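Local coordinates for UV damage endonuclease (Sulfolobus acidocaldarius, PDB 3TC3), which is a manganese-bound TIM-barrel endonuclease of DNA repair that probably nicks DNA at UV-induced and other lesions, at residues T267-N278 with S295-L306. Numbering follows the deposited sequence.
Sequences TINEENFRRFVN and SALKAVKVLKEL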
loop_
_atom_site.group_PDB
_atom_site.type_symbol
_atom_site.label_atom_id
_atom_site.label_comp_id
_atom_site.label_asym_id
_atom_site.label_seq_id
_atom_site.Cartn_x
_atom_site.Cartn_y
_atom_site.Cartn_z
ATOM N N THR A 267 4.295 -17.956 -0.954
ATOM C CA THR A 267 3.157 -18.143 -0.015
ATOM C C THR A 267 3.720 -17.945 1.384
ATOM O O THR A 267 4.955 -18.030 1.562
ATOM C CB THR A 267 2.603 -19.633 -0.131
ATOM O OG1 THR A 267 1.336 -19.729 0.576
ATOM C CG2 THR A 267 3.599 -20.675 0.501
ATOM N N ILE A 268 2.865 -17.677 2.350
ATOM C CA ILE A 268 3.375 -17.551 3.717
ATOM C C ILE A 268 3.619 -18.945 4.293
ATOM O O ILE A 268 2.976 -19.926 3.954
ATOM C CB ILE A 268 2.452 -16.784 4.712
ATOM C CG1 ILE A 268 1.071 -17.455 4.812
ATOM C CG2 ILE A 268 2.291 -15.312 4.249
ATOM C CD1 ILE A 268 0.279 -16.710 5.999
ATOM N N ASN A 269 4.607 -19.007 5.191
ATOM C CA ASN A 269 4.819 -20.216 5.954
ATOM C C ASN A 269 4.101 -20.086 7.310
ATOM O O ASN A 269 4.288 -19.106 8.048
ATOM C CB ASN A 269 6.339 -20.377 6.171
ATOM C CG ASN A 269 6.647 -21.572 7.064
ATOM O OD1 ASN A 269 6.477 -21.528 8.281
ATOM N ND2 ASN A 269 7.047 -22.660 6.440
ATOM N N GLU A 270 3.235 -21.044 7.582
ATOM C CA GLU A 270 2.374 -20.883 8.757
ATOM C C GLU A 270 3.178 -20.782 10.033
ATOM O O GLU A 270 2.782 -20.019 10.941
ATOM C CB GLU A 270 1.375 -22.046 8.881
ATOM C CG GLU A 270 0.783 -22.198 10.303
ATOM C CD GLU A 270 -0.315 -23.243 10.421
ATOM O OE1 GLU A 270 -0.531 -24.014 9.458
ATOM O OE2 GLU A 270 -1.008 -23.245 11.442
ATOM N N GLU A 271 4.263 -21.547 10.167
ATOM C CA GLU A 271 5.003 -21.447 11.426
ATOM C C GLU A 271 5.730 -20.087 11.545
ATOM O O GLU A 271 5.850 -19.540 12.645
ATOM C CB GLU A 271 5.996 -22.641 11.542
ATOM C CG GLU A 271 5.452 -24.028 10.953
ATOM C CD GLU A 271 4.195 -24.448 11.617
ATOM O OE1 GLU A 271 4.149 -24.195 12.844
ATOM O OE2 GLU A 271 3.248 -24.992 10.955
ATOM N N ASN A 272 6.268 -19.563 10.434
ATOM C CA ASN A 272 6.893 -18.225 10.442
ATOM C C ASN A 272 5.843 -17.182 10.820
ATOM O O ASN A 272 6.116 -16.266 11.588
ATOM C CB ASN A 272 7.557 -17.893 9.096
ATOM C CG ASN A 272 8.813 -18.683 8.866
ATOM O OD1 ASN A 272 9.467 -19.111 9.806
ATOM N ND2 ASN A 272 9.158 -18.878 7.634
ATOM N N PHE A 273 4.653 -17.310 10.232
ATOM C CA PHE A 273 3.611 -16.326 10.516
ATOM C C PHE A 273 3.176 -16.383 11.960
ATOM O O PHE A 273 3.000 -15.325 12.594
ATOM C CB PHE A 273 2.419 -16.525 9.510
ATOM C CG PHE A 273 1.349 -15.495 9.679
ATOM C CD1 PHE A 273 1.574 -14.180 9.287
ATOM C CD2 PHE A 273 0.140 -15.841 10.296
ATOM C CE1 PHE A 273 0.542 -13.198 9.496
ATOM C CE2 PHE A 273 -0.873 -14.895 10.473
ATOM C CZ PHE A 273 -0.678 -13.567 10.064
ATOM N N ARG A 274 3.001 -17.618 12.441
ATOM C CA ARG A 274 2.668 -17.773 13.884
ATOM C C ARG A 274 3.751 -17.138 14.765
ATOM O O ARG A 274 3.432 -16.468 15.772
ATOM C CB ARG A 274 2.499 -19.256 14.222
ATOM C CG ARG A 274 1.197 -19.806 13.716
ATOM C CD ARG A 274 1.188 -21.341 13.890
ATOM N NE ARG A 274 -0.093 -21.889 13.530
ATOM C CZ ARG A 274 -1.121 -21.967 14.353
ATOM N NH1 ARG A 274 -1.035 -21.489 15.596
ATOM N NH2 ARG A 274 -2.255 -22.477 13.870
ATOM N N ARG A 275 5.022 -17.301 14.450
ATOM C CA ARG A 275 6.067 -16.718 15.293
ATOM C C ARG A 275 6.000 -15.202 15.268
ATOM O O ARG A 275 6.177 -14.511 16.313
ATOM C CB ARG A 275 7.431 -17.160 14.837
ATOM C CG ARG A 275 8.044 -18.291 15.694
ATOM C CD ARG A 275 9.507 -18.532 15.289
ATOM N NE ARG A 275 9.501 -19.624 14.330
ATOM C CZ ARG A 275 9.721 -19.494 13.035
ATOM N NH1 ARG A 275 9.997 -18.282 12.531
ATOM N NH2 ARG A 275 9.651 -20.576 12.240
ATOM N N PHE A 276 5.669 -14.637 14.103
ATOM C CA PHE A 276 5.503 -13.219 14.008
ATOM C C PHE A 276 4.315 -12.698 14.828
ATOM O O PHE A 276 4.423 -11.684 15.541
ATOM C CB PHE A 276 5.297 -12.886 12.496
ATOM C CG PHE A 276 5.231 -11.429 12.243
ATOM C CD1 PHE A 276 6.437 -10.695 12.147
ATOM C CD2 PHE A 276 4.027 -10.794 12.079
ATOM C CE1 PHE A 276 6.450 -9.367 11.890
ATOM C CE2 PHE A 276 4.025 -9.334 11.821
ATOM C CZ PHE A 276 5.243 -8.650 11.818
ATOM N N VAL A 277 3.168 -13.303 14.660
ATOM C CA VAL A 277 1.979 -12.718 15.301
ATOM C C VAL A 277 2.062 -12.917 16.836
ATOM O O VAL A 277 1.368 -12.194 17.540
ATOM C CB VAL A 277 0.653 -13.285 14.813
ATOM C CG1 VAL A 277 0.369 -12.868 13.355
ATOM C CG2 VAL A 277 0.601 -14.716 14.955
ATOM N N ASN A 278 2.778 -13.955 17.280
ATOM C CA ASN A 278 2.752 -14.216 18.726
ATOM C C ASN A 278 3.478 -13.064 19.436
ATOM O O ASN A 278 3.307 -12.902 20.652
ATOM C CB ASN A 278 3.218 -15.669 19.106
ATOM C CG ASN A 278 2.089 -16.722 18.950
ATOM O OD1 ASN A 278 1.071 -16.639 19.634
ATOM N ND2 ASN A 278 2.263 -17.700 18.027
ATOM N N SER A 295 -2.831 -17.003 0.850
ATOM C CA SER A 295 -2.177 -16.718 2.074
ATOM C C SER A 295 -3.060 -15.957 3.054
ATOM O O SER A 295 -2.901 -16.162 4.273
ATOM C CB SER A 295 -0.837 -15.959 1.866
ATOM O OG SER A 295 0.158 -16.899 1.496
ATOM N N ALA A 296 -3.948 -15.062 2.575
ATOM C CA ALA A 296 -4.814 -14.350 3.491
ATOM C C ALA A 296 -5.741 -15.332 4.202
ATOM O O ALA A 296 -5.970 -15.170 5.413
ATOM C CB ALA A 296 -5.633 -13.334 2.738
ATOM N N LEU A 297 -6.171 -16.370 3.484
ATOM C CA LEU A 297 -6.978 -17.421 4.146
ATOM C C LEU A 297 -6.210 -18.165 5.188
ATOM O O LEU A 297 -6.781 -18.429 6.248
ATOM C CB LEU A 297 -7.589 -18.396 3.142
ATOM C CG LEU A 297 -8.601 -17.687 2.217
ATOM C CD1 LEU A 297 -9.000 -18.641 1.123
ATOM C CD2 LEU A 297 -9.816 -17.160 2.991
ATOM N N LYS A 298 -4.915 -18.445 4.937
ATOM C CA LYS A 298 -4.091 -19.181 5.917
ATOM C C LYS A 298 -3.949 -18.238 7.115
ATOM O O LYS A 298 -4.071 -18.672 8.290
ATOM C CB LYS A 298 -2.725 -19.475 5.307
ATOM C CG LYS A 298 -2.574 -20.478 4.086
ATOM C CD LYS A 298 -1.022 -20.403 3.593
ATOM C CE LYS A 298 -0.563 -21.517 2.709
ATOM N NZ LYS A 298 0.940 -21.330 2.705
ATOM N N ALA A 299 -3.724 -16.916 6.880
ATOM C CA ALA A 299 -3.524 -16.065 8.038
ATOM C C ALA A 299 -4.798 -15.873 8.907
ATOM O O ALA A 299 -4.696 -15.801 10.130
ATOM C CB ALA A 299 -2.981 -14.683 7.539
ATOM N N VAL A 300 -5.983 -15.798 8.254
ATOM C CA VAL A 300 -7.235 -15.654 9.003
ATOM C C VAL A 300 -7.382 -16.913 9.913
ATOM O O VAL A 300 -7.736 -16.740 11.095
ATOM C CB VAL A 300 -8.380 -15.567 7.985
ATOM C CG1 VAL A 300 -9.737 -15.816 8.679
ATOM C CG2 VAL A 300 -8.457 -14.219 7.418
ATOM N N LYS A 301 -7.073 -18.053 9.351
ATOM C CA LYS A 301 -7.190 -19.347 10.107
ATOM C C LYS A 301 -6.282 -19.318 11.343
ATOM O O LYS A 301 -6.777 -19.604 12.439
ATOM C CB LYS A 301 -6.871 -20.515 9.200
ATOM C CG LYS A 301 -7.103 -21.896 9.831
ATOM C CD LYS A 301 -6.313 -22.965 9.050
ATOM C CE LYS A 301 -4.925 -23.112 9.728
ATOM N NZ LYS A 301 -3.848 -23.888 8.986
ATOM N N VAL A 302 -5.027 -18.832 11.210
ATOM C CA VAL A 302 -4.092 -18.734 12.347
ATOM C C VAL A 302 -4.628 -17.730 13.356
ATOM O O VAL A 302 -4.642 -17.977 14.566
ATOM C CB VAL A 302 -2.653 -18.393 11.851
ATOM C CG1 VAL A 302 -1.746 -18.049 12.989
ATOM C CG2 VAL A 302 -2.079 -19.529 11.003
ATOM N N LEU A 303 -5.050 -16.557 12.885
ATOM C CA LEU A 303 -5.446 -15.502 13.820
ATOM C C LEU A 303 -6.688 -15.888 14.614
ATOM O O LEU A 303 -6.793 -15.483 15.766
ATOM C CB LEU A 303 -5.675 -14.125 13.152
ATOM C CG LEU A 303 -4.376 -13.589 12.566
ATOM C CD1 LEU A 303 -4.638 -12.379 11.748
ATOM C CD2 LEU A 303 -3.419 -13.200 13.636
ATOM N N LYS A 304 -7.593 -16.652 14.001
ATOM C CA LYS A 304 -8.828 -17.045 14.675
ATOM C C LYS A 304 -8.418 -18.005 15.794
ATOM O O LYS A 304 -8.917 -17.921 16.929
ATOM C CB LYS A 304 -9.796 -17.748 13.704
ATOM C CG LYS A 304 -10.571 -16.785 12.806
ATOM C CD LYS A 304 -11.346 -17.456 11.632
ATOM C CE LYS A 304 -12.627 -18.069 12.123
ATOM N NZ LYS A 304 -13.625 -18.265 11.036
ATOM N N GLU A 305 -7.511 -18.905 15.463
ATOM C CA GLU A 305 -7.020 -19.870 16.448
ATOM C C GLU A 305 -6.336 -19.207 17.622
ATOM O O GLU A 305 -6.493 -19.643 18.759
ATOM C CB GLU A 305 -6.190 -20.937 15.796
ATOM C CG GLU A 305 -5.667 -21.921 16.805
ATOM C CD GLU A 305 -4.318 -22.423 16.415
ATOM O OE1 GLU A 305 -4.255 -22.950 15.284
ATOM O OE2 GLU A 305 -3.350 -22.304 17.240
ATOM N N LEU A 306 -5.641 -18.120 17.365
ATOM C CA LEU A 306 -4.946 -17.379 18.400
ATOM C C LEU A 306 -5.814 -16.291 19.059
ATOM O O LEU A 306 -5.308 -15.491 19.838
ATOM C CB LEU A 306 -3.672 -16.775 17.816
ATOM C CG LEU A 306 -2.573 -17.709 17.336
ATOM C CD1 LEU A 306 -1.530 -16.840 16.633
ATOM C CD2 LEU A 306 -1.962 -18.577 18.501
#
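Arg274 and Val302 meet where the last two helices of the TIM barrel, 270-279 and 293-305, pack on its outer wall; the axes of 270-278 and 295-305 cross at -49°, 10.5 Å apart at closest approach. The arginine can be followed outward from CB. CG lies beside the backbone N (chi1 -75°) and touches Val302 CG1 at 3.5 Å; from there the chain runs extended to NE, bringing the guanidinium under that same methyl, which sits over the centre of one face. Polar partners occupy the edge. NE and NH2 both grip Glu270 OE2, NE on the anti lone pair. Across the interface NH2 meets Glu305 OE1 at 2.5 Å, a very short bond, and NH1 reaches Glu305 OE2 from above the carboxylate plane, which is turned 30° from the guanidinium. Four bonds thus fix the group's rotation. Lys301 NZ adds a weak, 3.4 Å bridge to Glu270 OE1.

Deeper in, Phe273 CZ packs on Ala299 CB at 3.6 Å, both against Leu287. Toward the manganese-site end, Ser295 OG accepts from Ile268 N at 2.9 Å; Asp291 also bonds both Ser295 OG and Thr267 OG1. Extended Lys298 passes Ile268, its NZ donating to Thr267 OG1 and, in the carbonyl plane, to Ile268 O at 2.8 Å.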